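Local coordinates for SAM-dependent O-methyltransferase (Leptospira interrogans, PDB 2HNK), which probably transfers a methyl group from S-adenosylmethionine to a hydroxyl oxygen of an acceptor molecule, leaving S-adenosylhomocysteine, which is bound here, at residues Gln50-Leu55 against Leu176-Asn181; Ile54-Ser59 against Ala79-Glu84; Phe151-Asp156 against Pro165-Leu170; Val214-Val219 against Gly224-Arg229. All blocks are in the same frame, centred on the assembly; numbering follows the deposited sequence.

Interaction 1: Gln50-Leu55 against Leu176-Asn181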
loop_
_atom_site.group_PDB
_atom_site.type_symbol
_atom_site.label_atom_id
_atom_site.label_comp_id
_atom_site.label_asym_id
_atom_site.label_seq_id
_atom_site.Cartn_x
_atom_site.Cartn_y
_atom_site.Cartn_z
ATOM N N GLN C 50 4.394 6.768 7.130
ATOM C CA GLN C 50 2.962 6.948 6.876
ATOM C C GLN C 50 2.362 5.826 6.037
ATOM O O GLN C 50 1.199 5.433 6.235
ATOM C CB GLN C 50 2.689 8.305 6.215
ATOM C CG GLN C 50 2.329 9.400 7.183
ATOM C CD GLN C 50 1.074 9.087 7.960
ATOM O OE1 GLN C 50 1.143 8.762 9.145
ATOM N NE2 GLN C 50 -0.083 9.156 7.299
ATOM N N PHE C 51 3.165 5.335 5.098
ATOM C CA PHE C 51 2.810 4.197 4.272
ATOM C C PHE C 51 2.594 2.954 5.142
ATOM O O PHE C 51 1.588 2.264 5.002
ATOM C CB PHE C 51 3.904 3.991 3.218
ATOM C CG PHE C 51 3.609 2.906 2.210
ATOM C CD1 PHE C 51 2.449 2.941 1.434
ATOM C CD2 PHE C 51 4.523 1.873 2.006
ATOM C CE1 PHE C 51 2.192 1.955 0.497
ATOM C CE2 PHE C 51 4.269 0.879 1.069
ATOM C CZ PHE C 51 3.099 0.924 0.312
ATOM N N LEU C 52 3.531 2.694 6.052
ATOM C CA LEU C 52 3.418 1.581 7.005
ATOM C C LEU C 52 2.193 1.765 7.916
ATOM O O LEU C 52 1.459 0.820 8.179
ATOM C CB LEU C 52 4.701 1.436 7.838
ATOM C CG LEU C 52 6.031 1.215 7.095
ATOM C CD1 LEU C 52 7.211 1.187 8.064
ATOM C CD2 LEU C 52 6.007 -0.040 6.231
ATOM N N ASN C 53 1.989 2.999 8.370
ATOM C CA ASN C 53 0.833 3.359 9.170
ATOM C C ASN C 53 -0.484 2.990 8.472
ATOM O O ASN C 53 -1.269 2.211 9.012
ATOM C CB ASN C 53 0.889 4.848 9.547
ATOM C CG ASN C 53 -0.152 5.234 10.589
ATOM O OD1 ASN C 53 -1.332 5.352 10.284
ATOM N ND2 ASN C 53 0.289 5.447 11.819
ATOM N N ILE C 54 -0.700 3.502 7.260
ATOM C CA ILE C 54 -1.943 3.237 6.535
ATOM C C ILE C 54 -2.142 1.745 6.236
ATOM O O ILE C 54 -3.245 1.213 6.387
ATOM C CB ILE C 54 -2.101 4.137 5.261
ATOM C CG1 ILE C 54 -3.574 4.313 4.898
ATOM C CG2 ILE C 54 -1.335 3.597 4.054
ATOM C CD1 ILE C 54 -4.108 5.679 5.210
ATOM N N LEU C 55 -1.066 1.075 5.833
ATOM C CA LEU C 55 -1.104 -0.359 5.560
ATOM C C LEU C 55 -1.498 -1.178 6.786
ATOM O O LEU C 55 -2.228 -2.153 6.668
ATOM C CB LEU C 55 0.247 -0.837 5.036
ATOM C CG LEU C 55 0.474 -1.202 3.561
ATOM C CD1 LEU C 55 -0.507 -0.590 2.565
ATOM C CD2 LEU C 55 1.931 -0.887 3.175
ATOM N N LEU C 176 0.391 -10.333 5.845
ATOM C CA LEU C 176 1.220 -9.464 5.023
ATOM C C LEU C 176 2.675 -9.377 5.494
ATOM O O LEU C 176 2.955 -9.133 6.671
ATOM C CB LEU C 176 0.606 -8.050 4.964
ATOM C CG LEU C 176 1.281 -6.952 4.121
ATOM C CD1 LEU C 176 1.317 -7.299 2.634
ATOM C CD2 LEU C 176 0.593 -5.609 4.335
ATOM N N LEU C 177 3.593 -9.576 4.556
ATOM C CA LEU C 177 4.997 -9.253 4.774
ATOM C C LEU C 177 5.302 -7.944 4.063
ATOM O O LEU C 177 5.044 -7.793 2.875
ATOM C CB LEU C 177 5.921 -10.369 4.262
ATOM C CG LEU C 177 7.410 -10.054 3.999
ATOM C CD1 LEU C 177 8.146 -9.608 5.260
ATOM C CD2 LEU C 177 8.127 -11.258 3.361
ATOM N N ILE C 178 5.837 -6.995 4.811
ATOM C CA ILE C 178 6.325 -5.757 4.235
ATOM C C ILE C 178 7.848 -5.811 4.284
ATOM O O ILE C 178 8.438 -5.845 5.356
ATOM C CB ILE C 178 5.773 -4.509 4.991
ATOM C CG1 ILE C 178 4.234 -4.567 5.086
ATOM C CG2 ILE C 178 6.244 -3.233 4.314
ATOM C CD1 ILE C 178 3.597 -3.378 5.794
ATOM N N ALA C 179 8.478 -5.848 3.121
ATOM C CA ALA C 179 9.927 -5.981 3.054
ATOM C C ALA C 179 10.605 -4.693 2.608
ATOM O O ALA C 179 10.290 -4.141 1.551
ATOM C CB ALA C 179 10.322 -7.159 2.151
ATOM N N ASP C 180 11.537 -4.226 3.424
ATOM C CA ASP C 180 12.273 -2.991 3.169
ATOM C C ASP C 180 13.566 -3.217 2.363
ATOM O O ASP C 180 14.137 -4.308 2.392
ATOM C CB ASP C 180 12.601 -2.305 4.504
ATOM C CG ASP C 180 12.785 -0.801 4.360
ATOM O OD1 ASP C 180 11.963 -0.176 3.646
ATOM O OD2 ASP C 180 13.752 -0.249 4.952
ATOM N N ASN C 181 14.019 -2.172 1.655
ATOM C CA ASN C 181 15.321 -2.162 0.954
ATOM C C ASN C 181 15.446 -3.124 -0.228
ATOM O O ASN C 181 16.559 -3.495 -0.615
ATOM C CB ASN C 181 16.488 -2.412 1.931
ATOM C CG ASN C 181 16.655 -1.302 2.952
ATOM O OD1 ASN C 181 16.365 -1.483 4.136
ATOM N ND2 ASN C 181 17.124 -0.154 2.501
#

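Interaction 2: Ile54-Ser59 against Ala79-Glu84. With SO4 (sulfate ion), chain D.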
loop_
_atom_site.group_PDB
_atom_site.type_symbol
_atom_site.label_atom_id
_atom_site.label_comp_id
_atom_site.label_asym_id
_atom_site.label_seq_id
_atom_site.Cartn_x
_atom_site.Cartn_y
_atom_site.Cartn_z
ATOM N N ILE C 54 -0.700 3.502 7.260
ATOM C CA ILE C 54 -1.943 3.237 6.535
ATOM C C ILE C 54 -2.142 1.745 6.236
ATOM O O ILE C 54 -3.245 1.213 6.387
ATOM C CB ILE C 54 -2.101 4.137 5.261
ATOM C CG1 ILE C 54 -3.574 4.313 4.898
ATOM C CG2 ILE C 54 -1.335 3.597 4.054
ATOM C CD1 ILE C 54 -4.108 5.679 5.210
ATOM N N LEU C 55 -1.066 1.075 5.833
ATOM C CA LEU C 55 -1.104 -0.359 5.560
ATOM C C LEU C 55 -1.498 -1.178 6.786
ATOM O O LEU C 55 -2.228 -2.153 6.668
ATOM C CB LEU C 55 0.247 -0.837 5.036
ATOM C CG LEU C 55 0.474 -1.202 3.561
ATOM C CD1 LEU C 55 -0.507 -0.590 2.565
ATOM C CD2 LEU C 55 1.931 -0.887 3.175
ATOM N N THR C 56 -1.010 -0.783 7.955
ATOM C CA THR C 56 -1.370 -1.470 9.203
ATOM C C THR C 56 -2.877 -1.370 9.451
ATOM O O THR C 56 -3.523 -2.361 9.766
ATOM C CB THR C 56 -0.573 -0.910 10.397
ATOM O OG1 THR C 56 0.821 -1.129 10.161
ATOM C CG2 THR C 56 -0.977 -1.585 11.712
ATOM N N LYS C 57 -3.418 -0.170 9.270
ATOM C CA LYS C 57 -4.847 0.088 9.432
ATOM C C LYS C 57 -5.715 -0.628 8.391
ATOM O O LYS C 57 -6.713 -1.248 8.739
ATOM C CB LYS C 57 -5.112 1.598 9.408
ATOM C CG LYS C 57 -4.328 2.360 10.438
ATOM C CD LYS C 57 -4.824 3.782 10.583
ATOM C CE LYS C 57 -4.230 4.425 11.822
ATOM N NZ LYS C 57 -4.797 5.779 12.062
ATOM N N ILE C 58 -5.321 -0.545 7.125
ATOM C CA ILE C 58 -6.041 -1.180 6.024
ATOM C C ILE C 58 -6.106 -2.694 6.240
ATOM O O ILE C 58 -7.162 -3.303 6.079
ATOM C CB ILE C 58 -5.374 -0.841 4.639
ATOM C CG1 ILE C 58 -5.569 0.637 4.286
ATOM C CG2 ILE C 58 -5.901 -1.727 3.522
ATOM C CD1 ILE C 58 -4.680 1.120 3.119
ATOM N N SER C 59 -4.975 -3.285 6.623
ATOM C CA SER C 59 -4.872 -4.728 6.819
ATOM C C SER C 59 -5.646 -5.272 8.027
ATOM O O SER C 59 -5.912 -6.475 8.104
ATOM C CB SER C 59 -3.401 -5.132 6.934
ATOM O OG SER C 59 -2.842 -4.682 8.152
ATOM N N ALA C 79 3.204 0.975 15.992
ATOM C CA ALA C 79 2.605 1.000 17.329
ATOM C C ALA C 79 1.458 1.994 17.441
ATOM O O ALA C 79 0.432 1.672 18.042
ATOM C CB ALA C 79 3.661 1.249 18.423
ATOM N N SER C 80 1.621 3.183 16.855
ATOM C CA SER C 80 0.538 4.166 16.848
ATOM C C SER C 80 -0.593 3.850 15.869
ATOM O O SER C 80 -1.713 4.313 16.066
ATOM C CB SER C 80 1.046 5.596 16.643
ATOM O OG SER C 80 2.160 5.638 15.788
ATOM N N ALA C 81 -0.307 3.067 14.827
ATOM C CA ALA C 81 -1.337 2.669 13.858
ATOM C C ALA C 81 -2.219 1.537 14.371
ATOM O O ALA C 81 -3.394 1.475 14.020
ATOM C CB ALA C 81 -0.717 2.280 12.527
ATOM N N LEU C 82 -1.641 0.633 15.169
ATOM C CA LEU C 82 -2.378 -0.486 15.760
ATOM C C LEU C 82 -3.590 -0.021 16.560
ATOM O O LEU C 82 -3.578 1.079 17.116
ATOM C CB LEU C 82 -1.464 -1.333 16.657
ATOM C CG LEU C 82 -0.470 -2.286 15.973
ATOM C CD1 LEU C 82 0.641 -2.665 16.934
ATOM C CD2 LEU C 82 -1.147 -3.526 15.421
ATOM N N PRO C 83 -4.650 -0.854 16.622
ATOM C CA PRO C 83 -5.787 -0.503 17.490
ATOM C C PRO C 83 -5.361 -0.642 18.952
ATOM O O PRO C 83 -4.291 -1.194 19.215
ATOM C CB PRO C 83 -6.845 -1.550 17.119
ATOM C CG PRO C 83 -6.065 -2.713 16.612
ATOM C CD PRO C 83 -4.860 -2.141 15.929
ATOM N N GLU C 84 -6.170 -0.166 19.897
ATOM C CA GLU C 84 -5.728 -0.161 21.298
ATOM C C GLU C 84 -5.447 -1.561 21.853
ATOM O O GLU C 84 -4.716 -1.708 22.835
ATOM C CB GLU C 84 -6.668 0.651 22.208
ATOM C CG GLU C 84 -8.071 0.086 22.423
ATOM C CD GLU C 84 -8.847 0.844 23.511
ATOM O OE1 GLU C 84 -8.262 1.760 24.153
ATOM O OE2 GLU C 84 -10.043 0.519 23.731
HETATM S S SO4 D . -8.656 4.581 13.339
HETATM O O1 SO4 D . -9.466 4.193 12.195
HETATM O O2 SO4 D . -7.421 5.218 12.900
HETATM O O3 SO4 D . -9.376 5.529 14.161
HETATM O O4 SO4 D . -8.352 3.381 14.103
#

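Interaction 3: Phe151-Asp156 against Pro165-Leu170. With SAH (S-adenosyl-L-homocysteine), chain O.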
loop_
_atom_site.group_PDB
_atom_site.type_symbol
_atom_site.label_atom_id
_atom_site.label_comp_id
_atom_site.label_asym_id
_atom_site.label_seq_id
_atom_site.Cartn_x
_atom_site.Cartn_y
_atom_site.Cartn_z
ATOM N N PHE C 151 4.243 -8.669 9.053
ATOM C CA PHE C 151 5.677 -8.608 9.281
ATOM C C PHE C 151 6.290 -7.397 8.615
ATOM O O PHE C 151 5.912 -7.044 7.500
ATOM C CB PHE C 151 6.359 -9.839 8.701
ATOM C CG PHE C 151 6.559 -10.940 9.678
ATOM C CD1 PHE C 151 5.589 -11.920 9.848
ATOM C CD2 PHE C 151 7.732 -11.019 10.417
ATOM C CE1 PHE C 151 5.788 -12.967 10.752
ATOM C CE2 PHE C 151 7.944 -12.064 11.314
ATOM C CZ PHE C 151 6.969 -13.031 11.487
ATOM N N PHE C 152 7.255 -6.783 9.295
ATOM C CA PHE C 152 8.136 -5.812 8.671
ATOM C C PHE C 152 9.572 -6.354 8.675
ATOM O O PHE C 152 10.173 -6.530 9.734
ATOM C CB PHE C 152 8.060 -4.467 9.391
ATOM C CG PHE C 152 8.819 -3.367 8.707
ATOM C CD1 PHE C 152 8.612 -3.083 7.356
ATOM C CD2 PHE C 152 9.735 -2.600 9.409
ATOM C CE1 PHE C 152 9.324 -2.071 6.718
ATOM C CE2 PHE C 152 10.443 -1.565 8.776
ATOM C CZ PHE C 152 10.235 -1.310 7.430
ATOM N N LEU C 153 10.102 -6.621 7.488
ATOM C CA LEU C 153 11.458 -7.119 7.334
ATOM C C LEU C 153 12.434 -5.991 6.968
ATOM O O LEU C 153 12.409 -5.466 5.849
ATOM C CB LEU C 153 11.515 -8.243 6.284
ATOM C CG LEU C 153 12.902 -8.786 5.904
ATOM C CD1 LEU C 153 13.678 -9.307 7.139
ATOM C CD2 LEU C 153 12.812 -9.859 4.820
ATOM N N ASP C 154 13.305 -5.659 7.919
ATOM C CA ASP C 154 14.282 -4.590 7.762
ATOM C C ASP C 154 15.568 -4.864 8.556
ATOM O O ASP C 154 16.140 -3.965 9.171
ATOM C CB ASP C 154 13.661 -3.262 8.201
ATOM C CG ASP C 154 14.463 -2.060 7.742
ATOM O OD1 ASP C 154 15.271 -2.182 6.791
ATOM O OD2 ASP C 154 14.267 -0.989 8.336
ATOM N N ALA C 155 16.026 -6.109 8.532
ATOM C CA ALA C 155 17.205 -6.508 9.300
ATOM C C ALA C 155 18.428 -6.675 8.395
ATOM O O ALA C 155 18.581 -5.944 7.411
ATOM C CB ALA C 155 16.919 -7.782 10.089
ATOM N N ASP C 156 19.305 -7.619 8.732
ATOM C CA ASP C 156 20.507 -7.862 7.936
ATOM C C ASP C 156 20.135 -8.487 6.589
ATOM O O ASP C 156 19.478 -9.524 6.530
ATOM C CB ASP C 156 21.534 -8.700 8.712
ATOM C CG ASP C 156 20.973 -10.021 9.192
ATOM O OD1 ASP C 156 19.889 -10.018 9.817
ATOM O OD2 ASP C 156 21.628 -11.062 8.947
ATOM N N PRO C 165 11.196 -18.095 4.801
ATOM C CA PRO C 165 10.387 -19.269 5.218
ATOM C C PRO C 165 9.832 -19.184 6.639
ATOM O O PRO C 165 8.718 -19.634 6.874
ATOM C CB PRO C 165 11.359 -20.453 5.068
ATOM C CG PRO C 165 12.738 -19.828 5.021
ATOM C CD PRO C 165 12.560 -18.488 4.384
ATOM N N LEU C 166 10.585 -18.588 7.561
ATOM C CA LEU C 166 10.138 -18.383 8.947
ATOM C C LEU C 166 8.976 -17.382 9.072
ATOM O O LEU C 166 8.049 -17.573 9.888
ATOM C CB LEU C 166 11.310 -17.928 9.833
ATOM C CG LEU C 166 12.641 -18.705 9.878
ATOM C CD1 LEU C 166 13.656 -17.971 10.768
ATOM C CD2 LEU C 166 12.474 -20.147 10.359
ATOM N N ILE C 167 9.042 -16.312 8.281
ATOM C CA ILE C 167 7.968 -15.315 8.195
ATOM C C ILE C 167 6.694 -15.973 7.693
ATOM O O ILE C 167 5.617 -15.767 8.239
ATOM C CB ILE C 167 8.363 -14.149 7.242
ATOM C CG1 ILE C 167 9.483 -13.302 7.877
ATOM C CG2 ILE C 167 7.142 -13.299 6.858
ATOM C CD1 ILE C 167 10.282 -12.487 6.886
ATOM N N LEU C 168 6.844 -16.789 6.654
ATOM C CA LEU C 168 5.726 -17.413 5.975
ATOM C C LEU C 168 5.024 -18.429 6.877
ATOM O O LEU C 168 3.809 -18.610 6.791
ATOM C CB LEU C 168 6.236 -18.093 4.707
ATOM C CG LEU C 168 5.533 -17.781 3.392
ATOM C CD1 LEU C 168 5.374 -16.276 3.188
ATOM C CD2 LEU C 168 6.321 -18.415 2.245
ATOM N N LYS C 169 5.806 -19.084 7.735
ATOM C CA LYS C 169 5.302 -20.040 8.710
ATOM C C LYS C 169 4.584 -19.326 9.865
ATOM O O LYS C 169 3.529 -19.778 10.330
ATOM C CB LYS C 169 6.453 -20.926 9.214
ATOM C CG LYS C 169 6.036 -21.996 10.233
ATOM C CD LYS C 169 6.456 -23.398 9.782
ATOM C CE LYS C 169 5.545 -23.927 8.674
ATOM N NZ LYS C 169 6.176 -25.036 7.883
ATOM N N LEU C 170 5.138 -18.199 10.310
ATOM C CA LEU C 170 4.516 -17.432 11.391
ATOM C C LEU C 170 3.275 -16.662 10.947
ATOM O O LEU C 170 2.376 -16.430 11.750
ATOM C CB LEU C 170 5.524 -16.489 12.055
ATOM C CG LEU C 170 6.497 -17.152 13.040
ATOM C CD1 LEU C 170 7.721 -16.284 13.253
ATOM C CD2 LEU C 170 5.816 -17.484 14.381
HETATM N N SAH O . 13.312 -0.367 11.143
HETATM C CA SAH O . 14.405 0.594 11.488
HETATM C CB SAH O . 15.619 0.351 10.591
HETATM C CG SAH O . 16.272 -1.021 10.778
HETATM S SD SAH O . 18.053 -0.898 10.510
HETATM C C SAH O . 13.971 2.069 11.453
HETATM O O SAH O . 14.731 2.966 11.830
HETATM O OXT SAH O . 12.857 2.403 11.053
HETATM C "C5'" SAH O . 18.379 -2.649 10.845
HETATM C "C4'" SAH O . 18.456 -3.031 12.320
HETATM O "O4'" SAH O . 18.455 -4.440 12.418
HETATM C "C3'" SAH O . 19.725 -2.542 12.998
HETATM O "O3'" SAH O . 19.366 -1.829 14.158
HETATM C "C2'" SAH O . 20.500 -3.783 13.394
HETATM O "O2'" SAH O . 21.029 -3.647 14.697
HETATM C "C1'" SAH O . 19.435 -4.875 13.340
HETATM N N9 SAH O . 19.964 -6.211 12.984
HETATM C C8 SAH O . 21.065 -6.529 12.221
HETATM N N7 SAH O . 21.182 -7.879 12.167
HETATM C C5 SAH O . 20.169 -8.430 12.879
HETATM C C6 SAH O . 19.804 -9.748 13.158
HETATM N N6 SAH O . 20.512 -10.767 12.688
HETATM N N1 SAH O . 18.693 -9.998 13.943
HETATM C C2 SAH O . 17.939 -8.953 14.445
HETATM N N3 SAH O . 18.303 -7.650 14.165
HETATM C C4 SAH O . 19.400 -7.391 13.400
#

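Interaction 4: Val214-Val219 against Gly224-Arg229. With SO4 (sulfate ion), chain M.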
loop_
_atom_site.group_PDB
_atom_site.type_symbol
_atom_site.label_atom_id
_atom_site.label_comp_id
_atom_site.label_asym_id
_atom_site.label_seq_id
_atom_site.Cartn_x
_atom_site.Cartn_y
_atom_site.Cartn_z
ATOM N N VAL C 214 2.247 -16.897 -2.428
ATOM C CA VAL C 214 2.128 -15.466 -2.143
ATOM C C VAL C 214 1.849 -14.632 -3.396
ATOM O O VAL C 214 1.990 -15.112 -4.519
ATOM C CB VAL C 214 3.403 -14.889 -1.426
ATOM C CG1 VAL C 214 3.808 -15.747 -0.225
ATOM C CG2 VAL C 214 4.577 -14.726 -2.409
ATOM N N ASP C 215 1.438 -13.383 -3.176
ATOM C CA ASP C 215 1.395 -12.358 -4.222
ATOM C C ASP C 215 2.322 -11.231 -3.823
ATOM O O ASP C 215 2.536 -10.993 -2.636
ATOM C CB ASP C 215 -0.020 -11.815 -4.404
ATOM C CG ASP C 215 -0.954 -12.834 -5.019
ATOM O OD1 ASP C 215 -0.636 -13.321 -6.129
ATOM O OD2 ASP C 215 -2.003 -13.144 -4.399
ATOM N N VAL C 216 2.871 -10.536 -4.809
ATOM C CA VAL C 216 3.821 -9.459 -4.538
ATOM C C VAL C 216 3.524 -8.167 -5.310
ATOM O O VAL C 216 3.184 -8.189 -6.492
ATOM C CB VAL C 216 5.307 -9.930 -4.755
ATOM C CG1 VAL C 216 5.507 -10.536 -6.142
ATOM C CG2 VAL C 216 6.316 -8.800 -4.484
ATOM N N SER C 217 3.662 -7.047 -4.610
ATOM C CA SER C 217 3.712 -5.741 -5.243
ATOM C C SER C 217 4.971 -5.026 -4.767
ATOM O O SER C 217 5.140 -4.792 -3.570
ATOM C CB SER C 217 2.462 -4.921 -4.924
ATOM O OG SER C 217 2.537 -3.649 -5.546
ATOM N N LEU C 218 5.859 -4.709 -5.706
ATOM C CA LEU C 218 7.122 -4.052 -5.394
ATOM C C LEU C 218 7.018 -2.547 -5.674
ATOM O O LEU C 218 7.089 -2.093 -6.820
ATOM C CB LEU C 218 8.271 -4.687 -6.184
ATOM C CG LEU C 218 9.703 -4.489 -5.650
ATOM C CD1 LEU C 218 10.676 -5.407 -6.387
ATOM C CD2 LEU C 218 10.175 -3.025 -5.707
ATOM N N VAL C 219 6.871 -1.790 -4.595
ATOM C CA VAL C 219 6.518 -0.382 -4.650
ATOM C C VAL C 219 7.795 0.455 -4.634
ATOM O O VAL C 219 8.615 0.296 -3.736
ATOM C CB VAL C 219 5.629 -0.015 -3.426
ATOM C CG1 VAL C 219 5.172 1.434 -3.486
ATOM C CG2 VAL C 219 4.442 -0.959 -3.328
ATOM N N GLY C 224 12.712 0.895 -2.203
ATOM C CA GLY C 224 11.920 -0.257 -2.624
ATOM C C GLY C 224 11.230 -0.875 -1.425
ATOM O O GLY C 224 11.860 -1.142 -0.402
ATOM N N VAL C 225 9.920 -1.074 -1.537
ATOM C CA VAL C 225 9.157 -1.756 -0.491
ATOM C C VAL C 225 8.252 -2.802 -1.140
ATOM O O VAL C 225 7.387 -2.463 -1.959
ATOM C CB VAL C 225 8.318 -0.775 0.373
ATOM C CG1 VAL C 225 7.577 -1.534 1.454
ATOM C CG2 VAL C 225 9.196 0.309 1.015
ATOM N N SER C 226 8.467 -4.069 -0.787
ATOM C CA SER C 226 7.656 -5.156 -1.308
ATOM C C SER C 226 6.517 -5.470 -0.387
ATOM O O SER C 226 6.707 -5.656 0.815
ATOM C CB SER C 226 8.482 -6.421 -1.540
ATOM O OG SER C 226 9.156 -6.337 -2.773
ATOM N N LEU C 227 5.325 -5.518 -0.967
ATOM C CA LEU C 227 4.137 -5.953 -0.256
ATOM C C LEU C 227 3.916 -7.394 -0.659
ATOM O O LEU C 227 3.610 -7.678 -1.818
ATOM C CB LEU C 227 2.942 -5.073 -0.633
ATOM C CG LEU C 227 3.125 -3.574 -0.339
ATOM C CD1 LEU C 227 1.895 -2.779 -0.728
ATOM C CD2 LEU C 227 3.495 -3.337 1.135
ATOM N N VAL C 228 4.119 -8.299 0.292
ATOM C CA VAL C 228 4.050 -9.739 0.035
ATOM C C VAL C 228 2.921 -10.363 0.856
ATOM O O VAL C 228 3.042 -10.555 2.074
ATOM C CB VAL C 228 5.399 -10.449 0.348
ATOM C CG1 VAL C 228 5.348 -11.909 -0.046
ATOM C CG2 VAL C 228 6.558 -9.764 -0.349
ATOM N N ARG C 229 1.825 -10.686 0.184
ATOM C CA ARG C 229 0.665 -11.243 0.868
ATOM C C ARG C 229 0.606 -12.763 0.752
ATOM O O ARG C 229 0.635 -13.308 -0.345
ATOM C CB ARG C 229 -0.631 -10.606 0.347
ATOM C CG ARG C 229 -1.866 -11.013 1.121
ATOM C CD ARG C 229 -3.135 -10.613 0.388
ATOM N NE ARG C 229 -4.301 -11.321 0.917
ATOM C CZ ARG C 229 -4.787 -12.458 0.425
ATOM N NH1 ARG C 229 -4.223 -13.045 -0.626
ATOM N NH2 ARG C 229 -5.850 -13.011 0.989
HETATM S S SO4 M . -6.361 -15.483 -2.309
HETATM O O1 SO4 M . -5.490 -15.505 -1.145
HETATM O O2 SO4 M . -5.646 -14.945 -3.462
HETATM O O3 SO4 M . -6.779 -16.843 -2.594
HETATM O O4 SO4 M . -7.509 -14.638 -2.035
HETATM O O HOH W 1 -2.031 -12.636 -2.045
#

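Interaction 1: Gln50-Leu55 against Leu176-Asn181
Leu176 begins the contact by lowering its CD2 branch toward Leu55 on helix 46-59, where CD2 lies 4.5 Å from Leu55 CG, a loose apolar approach. Leu177 then faces the other side of the sheet and packs on Phe204 of helix 196-210. At Ile178 the strand turns a side chain back to the helix, and both of its branches are used. CG1 stands anti to the carbonyl carbon (chi1 -53°), which leaves CG2 anti to the backbone N. The CG2 methyl meets Leu52 CD2 at 3.7 Å, while CD1, ending the CG1 branch, reaches Leu55 CD2 at 4.0 Å and Leu52 CD2 at 4.1 Å. Ile178 thus lies aslant between two leucines one helical turn apart. Leu55 CD2 also sits 3.5 Å above the plane of the Phe51 ring, toward its rim. The axes of segments 50-55 and 176-180 approach to 11.4 Å and run nearly antiparallel, as suits a helix laid over the sheet of a Rossmann-like fold. No hydrogen bond crosses the interface and all four touching residues are buried; this contact is therefore probably held by dispersion and exclusion of water, forces that depend on the fit of branched methyls and little on direction.

Interaction 2: Ile54-Ser59 against Ala79-Glu84
Two helices flanking strand 63-67 in the Rossmann-like fold meet where Ala81, at the C-terminal end of helix 73-81, presses against Thr56 and Lys57 of helix 46-59. The small Ala81 side chain points toward helix 46-59 and lets the backbones come close, with Lys57 CA and Ala81 CA 6.2 Å apart. Ala81 CB touches Thr56 CB at 3.8 Å and Thr56 CG2 at 4.0 Å. Thr56 CG2 also reaches Leu82 CD2 at 4.2 Å, just where the chain leaves helical geometry. Thr56 OG1 lies beside its own backbone N (chi1 -61°) and bonds to Leu52 O one turn back, so the threonine offers carbon across the interface while its polar atom is satisfied within the helix. Lys57 runs extended alongside Ala81, its CE 3.8 Å from Ala81 O, and carries NZ past the helix end to sulfate O2 at 2.8 Å. NZ also makes a salt bridge to Asp215 of the second subunit, whose Arg229 binds the same sulfate, probably a crystallisation ion. Thr56 and Leu82 both rest on Ile64 of strand 63-67, the layering expected of a beta-alpha-beta crossover, here from strand 63-67 through helix 73-81 to strand 87-92.

Interaction 3: Phe151-Asp156 against Pro165-Leu170
Ile167 covers one face of the Phe151 ring in a CH-pi contact, its CG2 methyl 4.0 Å from the ring centroid and 26° off the normal. The methyl is displaced toward the rim, with CD1 of Phe151 the closest ring atom to Ile167 CG2 at 3.6 Å. Two further apolar contacts extend it. Leu170 comes to the ring edge near its plane, where Leu170 CB lies 3.8 Å from Phe151 CE1, and the two side chains cross at about a right angle. Further along the strand, Leu153 CD2 meets Ile167 CD1 at 4.2 Å. These contacts lay helix 160-170 over strand 148-153, within a beta-alpha-beta crossover that continues to the neighbouring parallel strand 175-180. Contacts with S-adenosylhomocysteine belong to the end of the strand and the loop beyond it. The ligand amino group N donates to Asp154 OD2 at 3.0 Å, while Lys157 forms a salt bridge with Asp154 OD1. Phe152 points away from the helix, and its ring edge makes a van der Waals approach of 3.9 Å from CE2 to ligand N. At the adenine end, Asp156 OD1 lies 3.0 Å from ligand N6; Tyr163 and Asn159 hold the Asp156 carboxylate.

Interaction 4: Val214-Val219 against Gly224-Arg229
Val214 and Val228 lean across each other at a slant, Val214 CG2 and Val228 CG1 meeting at 3.8 Å near one end of the ladder. On that face Leu218 lies against Ser226, its CG 3.5 Å from Ser226 OG. The opposite face carries Asp215, Ser217, Val219, Val225, Leu227 and Arg229. Here Val219 and Leu227 are diagonal neighbours, with Val219 CG2 and Leu227 CD1 4.1 Å apart. Arg229 stretches out from CG to NE, and its guanidinium offers an edge to a sulfate, probably from the crystallisation liquor, that Lys57 of the second subunit also binds. Arg229 NH1 bonds to sulfate O1 at 2.8 Å (163° at the hydrogen); the bond from NH2 is weak. Arg229 NH1 stays 4.4 Å from Asp215 OD2, beyond a salt bridge; a modelled water lies between them, but its 2.4 Å distance to Asp215 OD2 is doubtfully short. The antiparallel ladder behind has three hydrogen-bonded pairs, Asp215 with Arg229, Ser217 with Leu227 and Val219 with Val225. Its straightest bond runs from Leu227 N to Ser217 O, 2.7 Å long at 179°. This beta hairpin closes one edge of the sheet: strand 225-230 joins strand 175-180, and strand 214-219 is outermost within the chain. Helix 46-59 covers Val225 and Leu227, helix 160-170 meets Val214 on the other face, and Phe51 of the second subunit packs on Ser217 and Leu227.

Along the chain, interactions 1 and 2 start from the same helix, 46-59, which faces the sheet through one side and helix 73-81 through another; their centres are 10 Å apart. Interaction 3 falls between the two segments of interaction 1, and the hairpin of interaction 4 comes last. Strands 148-153, 175-180 and 225-230 are neighbours, so interactions 1, 3 and 4 share one sheet, with interaction 3 covering the face away from helix 46-59. Strand order 3-2-1-4-5-7-6, with the hairpin's reversed strand next to last, is the Rossmann-like pattern of class I methyltransferases. Interactions 1, 2 and 4 touch the second subunit and interaction 3 reaches the bound S-adenosylhomocysteine: one sheet carries dimer-facing and ligand-facing contacts.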